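Local coordinates for NLP/P60 (Enterococcus faecium, PDB 6B8C), which probably cleaves bacterial peptidoglycan as an NlpC/P60-family endopeptidase, generating muropeptides that enhance host immunity, at residues V32-K37 / R60-Q65; H106-L111 / Y116-Q121; S88-G93 / D137-M142; R69-W74 / E79-K84. All coordinates share one frame; numbering follows the deposited sequence.

Interaction 1: residues V32-K37 / R60-Q65; sequences VAEAYK and RYVYLQ
Glu34 lays its carboxylate over the start of the Gln65 side chain, with OE1 of Glu34 3.3 Å from CB of Gln65 and nearly as close to its CG. The two side chains meet askew, their carboxylate and amide planes 48° apart, and Gln65, itself bent at its second torsion, carries its amide off and uses only its aliphatic root here. Glu34 leaves its helix with CG anti to the backbone N and then turns sharply at CG. Its methylene part thereby runs antiparallel past Val62, where CG of Glu34 lies 4.1 Å from CG1 of Val62, while the acid is swung to polar partners. Lys37 NZ reaches Glu34 OE2 at 2.8 Å in a salt bridge that comes from above the carboxylate plane, 36° out of it, and Tyr38 OH hydrogen-bonds to OE1. Each oxygen of this buried acid is thus satisfied, which probably helps it to stay ionised.

The rest of the contact, around Ala35 and Val62, is apolar. CG2 of Val62 fits against the backbone of Ala35, 3.8 Å from its CA, and touches its CB at 4.0 Å. The single methyl of alanine lets the CA atoms of Ala35 and Val62 come within 5.8 Å, although the segment axes are 9.2 Å apart and cross at 126°. The two methyls of Val62 divide the work: CG2 lies on Ala35, while CG1 reaches both the Glu34 chain and the backbone N of Ala35. Both residues also rest on Ile109 of strand 106-112. Two helices packed together on one side of an antiparallel sheet are characteristic of the papain-like fold of NlpC/P60 domains.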
loop_
_atom_site.group_PDB
_atom_site.type_symbol
_atom_site.label_atom_id
_atom_site.label_comp_id
_atom_site.label_asym_id
_atom_site.label_seq_id
_atom_site.Cartn_x
_atom_site.Cartn_y
_atom_site.Cartn_z
ATOM N N VAL A 32 1.997 8.217 5.623
ATOM C CA VAL A 32 3.223 7.517 6.000
ATOM C C VAL A 32 3.292 7.325 7.511
ATOM O O VAL A 32 3.657 6.246 8.005
ATOM C CB VAL A 32 4.448 8.284 5.470
ATOM C CG1 VAL A 32 5.734 7.674 6.004
ATOM C CG2 VAL A 32 4.442 8.293 3.950
ATOM N N ALA A 33 2.945 8.368 8.268
ATOM C CA ALA A 33 3.007 8.281 9.721
ATOM C C ALA A 33 2.022 7.250 10.255
ATOM O O ALA A 33 2.322 6.532 11.216
ATOM C CB ALA A 33 2.742 9.654 10.338
ATOM N N GLU A 34 0.839 7.157 9.641
ATOM C CA GLU A 34 -0.124 6.142 10.058
ATOM C C GLU A 34 0.350 4.743 9.679
ATOM O O GLU A 34 0.180 3.793 10.452
ATOM C CB GLU A 34 -1.493 6.428 9.440
ATOM C CG GLU A 34 -2.585 5.426 9.811
ATOM C CD GLU A 34 -3.085 5.585 11.242
ATOM O OE1 GLU A 34 -3.658 4.617 11.788
ATOM O OE2 GLU A 34 -2.910 6.677 11.822
ATOM N N ALA A 35 0.945 4.596 8.492
ATOM C CA ALA A 35 1.414 3.283 8.063
ATOM C C ALA A 35 2.530 2.771 8.963
ATOM O O ALA A 35 2.622 1.565 9.226
ATOM C CB ALA A 35 1.881 3.342 6.608
ATOM N N TYR A 36 3.387 3.673 9.450
ATOM C CA TYR A 36 4.481 3.245 10.318
ATOM C C TYR A 36 3.991 2.635 11.629
ATOM O O TYR A 36 4.731 1.865 12.254
ATOM C CB TYR A 36 5.423 4.416 10.603
ATOM C CG TYR A 36 6.632 4.446 9.694
ATOM C CD1 TYR A 36 6.530 4.895 8.383
ATOM C CD2 TYR A 36 7.875 4.022 10.144
ATOM C CE1 TYR A 36 7.631 4.920 7.546
ATOM C CE2 TYR A 36 8.983 4.043 9.314
ATOM C CZ TYR A 36 8.854 4.494 8.017
ATOM O OH TYR A 36 9.952 4.519 7.186
ATOM N N LYS A 37 2.760 2.939 12.050
ATOM C CA LYS A 37 2.251 2.419 13.315
ATOM C C LYS A 37 2.099 0.903 13.317
ATOM O O LYS A 37 2.021 0.303 14.395
ATOM C CB LYS A 37 0.896 3.047 13.646
ATOM C CG LYS A 37 0.906 4.560 13.778
ATOM C CD LYS A 37 -0.505 5.083 13.984
ATOM C CE LYS A 37 -0.517 6.585 14.202
ATOM N NZ LYS A 37 -1.901 7.092 14.426
ATOM N N ARG A 60 -5.807 -0.303 2.804
ATOM C CA ARG A 60 -7.165 0.151 3.072
ATOM C C ARG A 60 -7.297 0.687 4.489
ATOM O O ARG A 60 -7.936 1.720 4.711
ATOM C CB ARG A 60 -8.159 -0.986 2.842
ATOM C CG ARG A 60 -9.596 -0.591 3.127
ATOM C CD ARG A 60 -10.585 -1.652 2.678
ATOM N NE ARG A 60 -10.918 -2.592 3.743
ATOM C CZ ARG A 60 -11.861 -2.381 4.654
ATOM N NH1 ARG A 60 -12.099 -3.291 5.590
ATOM N NH2 ARG A 60 -12.566 -1.254 4.635
ATOM N N TYR A 61 -6.691 0.002 5.462
ATOM C CA TYR A 61 -6.792 0.437 6.850
ATOM C C TYR A 61 -6.098 1.775 7.060
ATOM O O TYR A 61 -6.621 2.649 7.762
ATOM C CB TYR A 61 -6.197 -0.630 7.769
ATOM C CG TYR A 61 -6.527 -0.422 9.228
ATOM C CD1 TYR A 61 -5.619 0.186 10.088
ATOM C CD2 TYR A 61 -7.756 -0.820 9.742
ATOM C CE1 TYR A 61 -5.924 0.381 11.422
ATOM C CE2 TYR A 61 -8.071 -0.625 11.073
ATOM C CZ TYR A 61 -7.153 -0.024 11.909
ATOM O OH TYR A 61 -7.464 0.167 13.236
ATOM N N VAL A 62 -4.918 1.951 6.463
ATOM C CA VAL A 62 -4.207 3.223 6.591
ATOM C C VAL A 62 -5.052 4.362 6.029
ATOM O O VAL A 62 -5.245 5.403 6.678
ATOM C CB VAL A 62 -2.832 3.140 5.903
ATOM C CG1 VAL A 62 -2.158 4.498 5.889
ATOM C CG2 VAL A 62 -1.954 2.122 6.618
ATOM N N TYR A 63 -5.581 4.175 4.814
ATOM C CA TYR A 63 -6.374 5.240 4.211
ATOM C C TYR A 63 -7.676 5.472 4.960
ATOM O O TYR A 63 -8.157 6.606 5.018
ATOM C CB TYR A 63 -6.637 4.932 2.741
ATOM C CG TYR A 63 -5.550 5.497 1.872
ATOM C CD1 TYR A 63 -4.380 4.790 1.652
ATOM C CD2 TYR A 63 -5.673 6.762 1.312
ATOM C CE1 TYR A 63 -3.373 5.312 0.876
ATOM C CE2 TYR A 63 -4.669 7.293 0.534
ATOM C CZ TYR A 63 -3.521 6.563 0.317
ATOM O OH TYR A 63 -2.512 7.082 -0.457
ATOM N N LEU A 64 -8.245 4.425 5.555
ATOM C CA LEU A 64 -9.453 4.594 6.350
ATOM C C LEU A 64 -9.173 5.416 7.600
ATOM O O LEU A 64 -9.969 6.287 7.970
ATOM C CB LEU A 64 -10.017 3.223 6.712
ATOM C CG LEU A 64 -11.516 3.106 6.963
ATOM C CD1 LEU A 64 -12.277 4.117 6.123
ATOM C CD2 LEU A 64 -11.957 1.693 6.619
ATOM N N GLN A 65 -8.039 5.158 8.255
ATOM C CA GLN A 65 -7.696 5.906 9.459
ATOM C C GLN A 65 -7.415 7.370 9.144
ATOM O O GLN A 65 -7.800 8.257 9.914
ATOM C CB GLN A 65 -6.487 5.273 10.146
ATOM C CG GLN A 65 -6.748 3.889 10.694
ATOM C CD GLN A 65 -7.985 3.840 11.563
ATOM O OE1 GLN A 65 -9.024 3.325 11.152
ATOM N NE2 GLN A 65 -7.882 4.381 12.771
#

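Interaction 2: residues H106-L111 / Y116-Q121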
loop_
_atom_site.group_PDB
_atom_site.type_symbol
_atom_site.label_atom_id
_atom_site.label_comp_id
_atom_site.label_asym_id
_atom_site.label_seq_id
_atom_site.Cartn_x
_atom_site.Cartn_y
_atom_site.Cartn_z
ATOM N N HIS A 106 -0.585 -7.124 -5.995
ATOM C CA HIS A 106 0.105 -6.614 -4.822
ATOM C C HIS A 106 0.041 -5.096 -4.833
ATOM O O HIS A 106 0.027 -4.468 -5.895
ATOM C CB HIS A 106 1.563 -7.081 -4.777
ATOM C CG HIS A 106 2.207 -6.905 -3.438
ATOM N ND1 HIS A 106 1.984 -7.769 -2.387
ATOM C CD2 HIS A 106 3.059 -5.960 -2.973
ATOM C CE1 HIS A 106 2.674 -7.368 -1.335
ATOM N NE2 HIS A 106 3.334 -6.272 -1.663
ATOM N N VAL A 107 0.027 -4.519 -3.633
ATOM C CA VAL A 107 -0.047 -3.077 -3.449
ATOM C C VAL A 107 0.799 -2.698 -2.240
ATOM O O VAL A 107 0.984 -3.489 -1.313
ATOM C CB VAL A 107 -1.510 -2.604 -3.275
ATOM C CG1 VAL A 107 -2.064 -3.069 -1.939
ATOM C CG2 VAL A 107 -1.614 -1.094 -3.410
ATOM N N ALA A 108 1.331 -1.481 -2.271
ATOM C CA ALA A 108 2.084 -0.937 -1.148
ATOM C C ALA A 108 1.871 0.570 -1.104
ATOM O O ALA A 108 1.322 1.163 -2.032
ATOM C CB ALA A 108 3.576 -1.277 -1.246
ATOM N N ILE A 109 2.304 1.187 -0.006
ATOM C CA ILE A 109 2.239 2.636 0.155
ATOM C C ILE A 109 3.613 3.222 -0.139
ATOM O O ILE A 109 4.611 2.827 0.477
ATOM C CB ILE A 109 1.760 3.030 1.563
ATOM C CG1 ILE A 109 0.276 2.692 1.738
ATOM C CG2 ILE A 109 1.989 4.517 1.804
ATOM C CD1 ILE A 109 -0.210 2.806 3.160
ATOM N N ALA A 110 3.662 4.163 -1.075
ATOM C CA ALA A 110 4.925 4.778 -1.452
ATOM C C ALA A 110 5.468 5.639 -0.320
ATOM O O ALA A 110 4.728 6.383 0.331
ATOM C CB ALA A 110 4.750 5.625 -2.713
ATOM N N LEU A 111 6.773 5.528 -0.085
ATOM C CA LEU A 111 7.473 6.384 0.858
ATOM C C LEU A 111 8.292 7.471 0.176
ATOM O O LEU A 111 8.861 8.320 0.870
ATOM C CB LEU A 111 8.398 5.550 1.749
ATOM C CG LEU A 111 7.736 4.490 2.624
ATOM C CD1 LEU A 111 8.793 3.778 3.438
ATOM C CD2 LEU A 111 6.688 5.112 3.530
ATOM N N TYR A 116 8.946 1.779 -0.081
ATOM C CA TYR A 116 7.538 1.590 0.218
ATOM C C TYR A 116 7.413 0.804 1.510
ATOM O O TYR A 116 8.400 0.334 2.078
ATOM C CB TYR A 116 6.804 0.891 -0.931
ATOM C CG TYR A 116 7.518 -0.315 -1.490
ATOM C CD1 TYR A 116 7.433 -1.552 -0.863
ATOM C CD2 TYR A 116 8.259 -0.221 -2.663
ATOM C CE1 TYR A 116 8.077 -2.659 -1.381
ATOM C CE2 TYR A 116 8.904 -1.319 -3.188
ATOM C CZ TYR A 116 8.811 -2.534 -2.544
ATOM O OH TYR A 116 9.459 -3.628 -3.070
ATOM N N ILE A 117 6.179 0.672 1.976
ATOM C CA ILE A 117 5.870 -0.097 3.170
ATOM C C ILE A 117 4.677 -0.980 2.844
ATOM O O ILE A 117 3.756 -0.553 2.140
ATOM C CB ILE A 117 5.593 0.825 4.381
ATOM C CG1 ILE A 117 5.160 0.010 5.598
ATOM C CG2 ILE A 117 4.565 1.899 4.026
ATOM C CD1 ILE A 117 5.053 0.832 6.852
ATOM N N HIS A 118 4.709 -2.225 3.319
ATOM C CA HIS A 118 3.684 -3.168 2.893
ATOM C C HIS A 118 3.625 -4.366 3.825
ATOM O O HIS A 118 4.548 -4.631 4.600
ATOM C CB HIS A 118 3.924 -3.645 1.453
ATOM C CG HIS A 118 5.222 -4.367 1.253
ATOM N ND1 HIS A 118 5.451 -5.193 0.173
ATOM C CD2 HIS A 118 6.363 -4.382 1.984
ATOM C CE1 HIS A 118 6.675 -5.687 0.249
ATOM N NE2 HIS A 118 7.249 -5.210 1.338
ATOM N N ALA A 119 2.498 -5.075 3.739
ATOM C CA ALA A 119 2.355 -6.436 4.231
ATOM C C ALA A 119 2.852 -7.350 3.118
ATOM O O ALA A 119 2.136 -7.576 2.136
ATOM C CB ALA A 119 0.904 -6.742 4.608
ATOM N N PRO A 120 4.074 -7.868 3.224
ATOM C CA PRO A 120 4.728 -8.474 2.054
ATOM C C PRO A 120 4.089 -9.769 1.569
ATOM O O PRO A 120 3.705 -9.857 0.400
ATOM C CB PRO A 120 6.163 -8.714 2.543
ATOM C CG PRO A 120 6.312 -7.864 3.769
ATOM C CD PRO A 120 4.958 -7.852 4.397
ATOM N N GLN A 121 3.953 -10.767 2.433
ATOM C CA GLN A 121 3.514 -12.091 2.013
ATOM C C GLN A 121 3.243 -12.930 3.262
ATOM O O GLN A 121 3.716 -12.585 4.351
ATOM C CB GLN A 121 4.577 -12.772 1.137
ATOM C CG GLN A 121 5.727 -13.307 1.955
ATOM C CD GLN A 121 6.922 -13.652 1.111
ATOM O OE1 GLN A 121 7.237 -12.954 0.150
ATOM N NE2 GLN A 121 7.605 -14.734 1.469
#
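Strands 106-111 and 116-118 pair antiparallel, Ile109 and Ile117 forming a hydrogen-bonded pair in which Ile109 N donates to Ile117 O at 3.1 Å, nearly straight at 172°, and Ile117 N returns a bond to Ile109 O. Ala110 and Tyr116 follow as a non-hydrogen-bonded pair.

On the isoleucine face, CG2 of Ile117 is 3.9 Å from CB of Ile109 and equally near CD2 of Leu111; these branched side chains meet the helices, Ile109 at Ile31 and Thr59 and Ile117 at Ala35. On the other face Ala108 is small enough for its CB to sit 3.9 Å from CD1 of the Tyr116 ring and 3.6 Å from CB of His118. Tyr116 OH is hydrogen-bonded to Phe134 O.

Beyond the regular pairing two imidazoles meet rim to rim, planes 89° apart, joined by a 3.0 Å hydrogen bond between His106 NE2 and His118 ND1, in which either may be the donor. The first torsion of His118, 61°, places its ring between its own N and C, with Pro120 CA over one face and Tyr116 CE1 over the other, both offset toward the rim, which probably restricts its rotation. CE1 of His106 is near two carbonyl oxygens, Ala119 O at the ring edge and Pro120 O. With Cys55 beside His106, this hairpin is consistent with the Cys-His-His catalytic site of NlpC/P60 peptidases.

Interaction 3: residues S88-G93 / D137-M142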
loop_
_atom_site.group_PDB
_atom_site.type_symbol
_atom_site.label_atom_id
_atom_site.label_comp_id
_atom_site.label_asym_id
_atom_site.label_seq_id
_atom_site.Cartn_x
_atom_site.Cartn_y
_atom_site.Cartn_z
ATOM N N SER A 88 8.082 6.512 -11.072
ATOM C CA SER A 88 9.000 7.630 -10.872
ATOM C C SER A 88 8.285 8.831 -10.268
ATOM O O SER A 88 8.834 9.521 -9.401
ATOM C CB SER A 88 9.654 8.016 -12.200
ATOM O OG SER A 88 10.284 6.903 -12.809
ATOM N N GLN A 89 7.054 9.089 -10.707
ATOM C CA GLN A 89 6.281 10.238 -10.262
ATOM C C GLN A 89 5.459 9.944 -9.010
ATOM O O GLN A 89 4.449 10.616 -8.766
ATOM C CB GLN A 89 5.376 10.717 -11.398
ATOM C CG GLN A 89 6.126 10.931 -12.705
ATOM C CD GLN A 89 5.213 10.963 -13.915
ATOM O OE1 GLN A 89 3.999 11.104 -13.787
ATOM N NE2 GLN A 89 5.798 10.826 -15.101
ATOM N N ALA A 90 5.869 8.958 -8.217
ATOM C CA ALA A 90 5.162 8.590 -6.997
ATOM C C ALA A 90 5.753 9.358 -5.820
ATOM O O ALA A 90 6.947 9.237 -5.528
ATOM C CB ALA A 90 5.247 7.084 -6.753
ATOM N N LYS A 91 4.920 10.150 -5.156
ATOM C CA LYS A 91 5.313 10.858 -3.949
ATOM C C LYS A 91 4.898 10.053 -2.719
ATOM O O LYS A 91 4.184 9.051 -2.809
ATOM C CB LYS A 91 4.695 12.261 -3.933
ATOM C CG LYS A 91 4.995 13.070 -5.199
ATOM C CD LYS A 91 4.245 14.401 -5.240
ATOM C CE LYS A 91 4.832 15.421 -4.272
ATOM N NZ LYS A 91 4.208 16.770 -4.427
ATOM N N ALA A 92 5.371 10.499 -1.558
ATOM C CA ALA A 92 5.051 9.820 -0.310
ATOM C C ALA A 92 3.543 9.790 -0.089
ATOM O O ALA A 92 2.876 10.827 -0.123
ATOM C CB ALA A 92 5.745 10.517 0.860
ATOM N N GLY A 93 3.007 8.591 0.130
ATOM C CA GLY A 93 1.589 8.385 0.327
ATOM C C GLY A 93 0.876 7.739 -0.843
ATOM O O GLY A 93 -0.176 7.119 -0.641
ATOM N N ASP A 137 4.781 -2.219 -10.660
ATOM C CA ASP A 137 4.509 -2.006 -12.076
ATOM C C ASP A 137 3.987 -0.603 -12.372
ATOM O O ASP A 137 4.413 0.008 -13.357
ATOM C CB ASP A 137 3.529 -3.066 -12.588
ATOM C CG ASP A 137 4.148 -4.455 -12.637
ATOM O OD1 ASP A 137 5.164 -4.638 -13.344
ATOM O OD2 ASP A 137 3.632 -5.364 -11.954
ATOM N N PHE A 138 3.079 -0.065 -11.559
ATOM C CA PHE A 138 2.685 1.337 -11.746
ATOM C C PHE A 138 2.328 1.937 -10.391
ATOM O O PHE A 138 2.476 1.291 -9.350
ATOM C CB PHE A 138 1.545 1.471 -12.770
ATOM C CG PHE A 138 0.282 0.744 -12.395
ATOM C CD1 PHE A 138 0.054 -0.548 -12.840
ATOM C CD2 PHE A 138 -0.689 1.363 -11.621
ATOM C CE1 PHE A 138 -1.110 -1.217 -12.507
ATOM C CE2 PHE A 138 -1.856 0.699 -11.284
ATOM C CZ PHE A 138 -2.066 -0.591 -11.727
ATOM N N ALA A 139 1.862 3.187 -10.393
ATOM C CA ALA A 139 1.506 3.866 -9.160
ATOM C C ALA A 139 0.199 4.616 -9.365
ATOM O O ALA A 139 -0.307 4.744 -10.481
ATOM C CB ALA A 139 2.617 4.821 -8.705
ATOM N N VAL A 140 -0.341 5.120 -8.259
ATOM C CA VAL A 140 -1.627 5.802 -8.234
ATOM C C VAL A 140 -1.513 6.965 -7.262
ATOM O O VAL A 140 -1.191 6.765 -6.083
ATOM C CB VAL A 140 -2.776 4.863 -7.824
ATOM C CG1 VAL A 140 -4.018 5.659 -7.493
ATOM C CG2 VAL A 140 -3.073 3.865 -8.936
ATOM N N SER A 141 -1.744 8.177 -7.763
ATOM C CA SER A 141 -1.783 9.369 -6.932
ATOM C C SER A 141 -3.143 9.492 -6.263
ATOM O O SER A 141 -4.177 9.163 -6.856
ATOM C CB SER A 141 -1.500 10.621 -7.766
ATOM O OG SER A 141 -0.235 10.550 -8.401
ATOM N N MET A 142 -3.133 9.973 -5.026
ATOM C CA MET A 142 -4.334 10.058 -4.209
ATOM C C MET A 142 -4.608 11.498 -3.784
ATOM O O MET A 142 -3.879 12.065 -2.966
ATOM C CB MET A 142 -4.193 9.161 -2.979
ATOM C CG MET A 142 -3.588 7.797 -3.282
ATOM S SD MET A 142 -4.773 6.624 -3.959
ATOM C CE MET A 142 -5.899 6.471 -2.576
#
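Ala90 and Ala139 meet methyl to methyl, CB to CB at 4.0 Å, where the loop leading into strand 95-98 passes over strand 138-141 of the antiparallel sheet of the NlpC/P60 fold. This is the close part of the contact. Alanine suits both positions: the methyl of Ala139 projects toward the loop from a buried place in the strand, and a small residue facing it in the loop lets the two backbones approach to 6.4 Å between the CA atoms of Ala90 and Ala139. Leu96 lies against both methyls, and Ile85 of the neighbouring strand 83-85 against that of Ala139, so a small apolar patch forms on this face of the sheet. Just before it, Asp137 and Phe138 both face Phe97 in a classic beta bulge.

Farther along, the segments drift apart and the contact becomes slack. Only 103 Å² is buried in all, and the CA atoms of Gly93 and Met142 are 7.6 Å apart. Exposed Lys91 sends its long charged chain away from the strand, as befits the solvent side, while its backbone N is held by Asp94 OD1. Gly93 turns the loop at a positive phi of 107°, where a CB would press on the carbonyl oxygen of Ala92; with no side chain, glycine takes this turn easily, and its backbone is hydrogen-bonded to Ala110. The flexible thioether of Met142 curls away toward Arg69 and Ala81, leaving as its link to the loop a distant touch, 4.4 Å from Met142 CG to Gly93 O.

Interaction 4: residues R69-W74 / E79-K84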
loop_
_atom_site.group_PDB
_atom_site.type_symbol
_atom_site.label_atom_id
_atom_site.label_comp_id
_atom_site.label_asym_id
_atom_site.label_seq_id
_atom_site.Cartn_x
_atom_site.Cartn_y
_atom_site.Cartn_z
ATOM N N ARG A 69 -12.318 7.480 4.070
ATOM C CA ARG A 69 -12.930 6.861 2.905
ATOM C C ARG A 69 -12.390 5.449 2.707
ATOM O O ARG A 69 -11.290 5.104 3.146
ATOM C CB ARG A 69 -12.689 7.704 1.654
ATOM C CG ARG A 69 -11.252 7.714 1.188
ATOM C CD ARG A 69 -10.865 9.085 0.664
ATOM N NE ARG A 69 -10.428 9.034 -0.727
ATOM C CZ ARG A 69 -9.209 8.674 -1.112
ATOM N NH1 ARG A 69 -8.304 8.323 -0.206
ATOM N NH2 ARG A 69 -8.896 8.659 -2.401
ATOM N N ASP A 70 -13.187 4.633 2.029
ATOM C CA ASP A 70 -12.930 3.205 1.883
ATOM C C ASP A 70 -12.516 2.926 0.442
ATOM O O ASP A 70 -13.366 2.732 -0.432
ATOM C CB ASP A 70 -14.168 2.401 2.278
ATOM C CG ASP A 70 -13.850 0.953 2.615
ATOM O OD1 ASP A 70 -13.004 0.345 1.934
ATOM O OD2 ASP A 70 -14.448 0.418 3.571
ATOM N N ILE A 71 -11.206 2.901 0.195
ATOM C CA ILE A 71 -10.689 2.372 -1.060
ATOM C C ILE A 71 -10.940 0.871 -1.014
ATOM O O ILE A 71 -11.238 0.325 0.052
ATOM C CB ILE A 71 -9.200 2.718 -1.257
ATOM C CG1 ILE A 71 -8.316 1.917 -0.300
ATOM C CG2 ILE A 71 -8.974 4.199 -1.016
ATOM C CD1 ILE A 71 -6.829 2.203 -0.464
ATOM N N GLY A 72 -10.843 0.194 -2.153
ATOM C CA GLY A 72 -11.234 -1.204 -2.229
ATOM C C GLY A 72 -10.722 -2.134 -1.141
ATOM O O GLY A 72 -9.644 -1.917 -0.577
ATOM N N GLY A 73 -11.494 -3.184 -0.839
ATOM C CA GLY A 73 -11.081 -4.166 0.149
ATOM C C GLY A 73 -10.058 -5.164 -0.347
ATOM O O GLY A 73 -9.344 -5.763 0.465
ATOM N N TRP A 74 -9.975 -5.365 -1.656
ATOM C CA TRP A 74 -8.936 -6.174 -2.274
ATOM C C TRP A 74 -8.194 -5.306 -3.292
ATOM O O TRP A 74 -8.408 -4.094 -3.382
ATOM C CB TRP A 74 -9.517 -7.455 -2.884
ATOM C CG TRP A 74 -10.714 -7.266 -3.778
ATOM C CD1 TRP A 74 -11.943 -6.781 -3.424
ATOM C CD2 TRP A 74 -10.803 -7.605 -5.165
ATOM N NE1 TRP A 74 -12.782 -6.777 -4.512
ATOM C CE2 TRP A 74 -12.107 -7.280 -5.593
ATOM C CE3 TRP A 74 -9.904 -8.143 -6.092
ATOM C CZ2 TRP A 74 -12.532 -7.472 -6.904
ATOM C CZ3 TRP A 74 -10.333 -8.336 -7.395
ATOM C CH2 TRP A 74 -11.632 -8.000 -7.788
ATOM N N GLU A 79 -7.219 0.194 -7.474
ATOM C CA GLU A 79 -6.642 0.817 -8.657
ATOM C C GLU A 79 -7.428 2.038 -9.123
ATOM O O GLU A 79 -6.931 2.780 -9.976
ATOM C CB GLU A 79 -6.567 -0.195 -9.800
ATOM C CG GLU A 79 -5.739 -1.434 -9.509
ATOM C CD GLU A 79 -5.912 -2.503 -10.575
ATOM O OE1 GLU A 79 -5.985 -3.699 -10.219
ATOM O OE2 GLU A 79 -5.986 -2.146 -11.769
ATOM N N SER A 80 -8.631 2.263 -8.592
ATOM C CA SER A 80 -9.462 3.381 -9.019
ATOM C C SER A 80 -9.412 4.569 -8.069
ATOM O O SER A 80 -9.977 5.620 -8.389
ATOM C CB SER A 80 -10.921 2.930 -9.172
ATOM O OG SER A 80 -11.019 1.790 -10.007
ATOM N N ALA A 81 -8.752 4.432 -6.918
ATOM C CA ALA A 81 -8.835 5.428 -5.858
ATOM C C ALA A 81 -8.137 6.739 -6.193
ATOM O O ALA A 81 -8.334 7.719 -5.467
ATOM C CB ALA A 81 -8.258 4.844 -4.569
ATOM N N GLY A 82 -7.343 6.790 -7.251
ATOM C CA GLY A 82 -6.650 8.006 -7.641
ATOM C C GLY A 82 -6.388 8.001 -9.128
ATOM O O GLY A 82 -7.099 7.349 -9.897
ATOM N N THR A 83 -5.357 8.730 -9.544
ATOM C CA THR A 83 -4.985 8.816 -10.953
ATOM C C THR A 83 -3.717 8.006 -11.200
ATOM O O THR A 83 -2.730 8.153 -10.473
ATOM C CB THR A 83 -4.786 10.273 -11.388
ATOM O OG1 THR A 83 -4.144 10.312 -12.669
ATOM C CG2 THR A 83 -3.947 11.036 -10.374
ATOM N N LYS A 84 -3.756 7.136 -12.209
ATOM C CA LYS A 84 -2.602 6.305 -12.532
ATOM C C LYS A 84 -1.413 7.168 -12.932
ATOM O O LYS A 84 -1.561 8.242 -13.523
ATOM C CB LYS A 84 -2.943 5.325 -13.653
ATOM C CG LYS A 84 -3.673 4.085 -13.170
ATOM C CD LYS A 84 -4.118 3.211 -14.329
ATOM C CE LYS A 84 -4.709 1.906 -13.822
ATOM N NZ LYS A 84 -5.744 2.136 -12.774
#
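A small, mainly apolar contact between two loops joins residues 69-74 and 79-84 on the way from helix 55-67 to strand 83-85, the edge strand of the antiparallel sheet in this NlpC/P60 fold. Its centre is the meeting of Ile71 with Ala81: CG2 of Ile71 lies 3.7 Å from CB of Ala81, and CB of Ile71 is 4.0 Å from the same methyl. With chi1 at 71°, Ile71 holds CG2 opposite its own carbonyl carbon, turned to Ala81, and leaves its longer branch for other neighbours; the side chain also packs on Tyr63 and Leu95. A beta-branched residue therefore suits this buried place, since it serves several surfaces at once, whereas the single methyl of Ala81 lets the CA atoms of Ile71 and Ala81 approach to 6.0 Å.

Around this pair the loops are held from outside. Asp70 forms a salt bridge with Arg60 of helix 55-67, and both carboxylate oxygens of Glu79 are hydrogen-bonded, to Thr104 OG1 and Gly102 N. At the exposed border, the long Arg69 chain bends at its second and third torsions and brings one guanidinium face over Ile71, with CG2 of Ile71 4.2 Å above its plane, near the rim. The guanidinium turns its edge to the second loop, where Arg69 NH2 comes to 3.3 Å from Ala81 O, at an angle too poor for a hydrogen bond.

From the N terminus, interaction 1 comes first, bringing helix 28-36 against helix 55-67 and closing a loop of 22 residues. The chain leaves that second helix into interaction 4, a tight loop with four residues between its segments that leads to edge strand 83-85. Interaction 3 then spans 43 residues, joining the approach to strand 95-98 with the last strand, and interaction 2, the hairpin, is nested within it. No two contacts cross. Val32 packs on Leu111 between interactions 1 and 2, Leu64 on the Arg69 backbone between 1 and 4, and Ser141 pairs with Thr83 between 3 and 4, tying helices, loops and sheet into one domain.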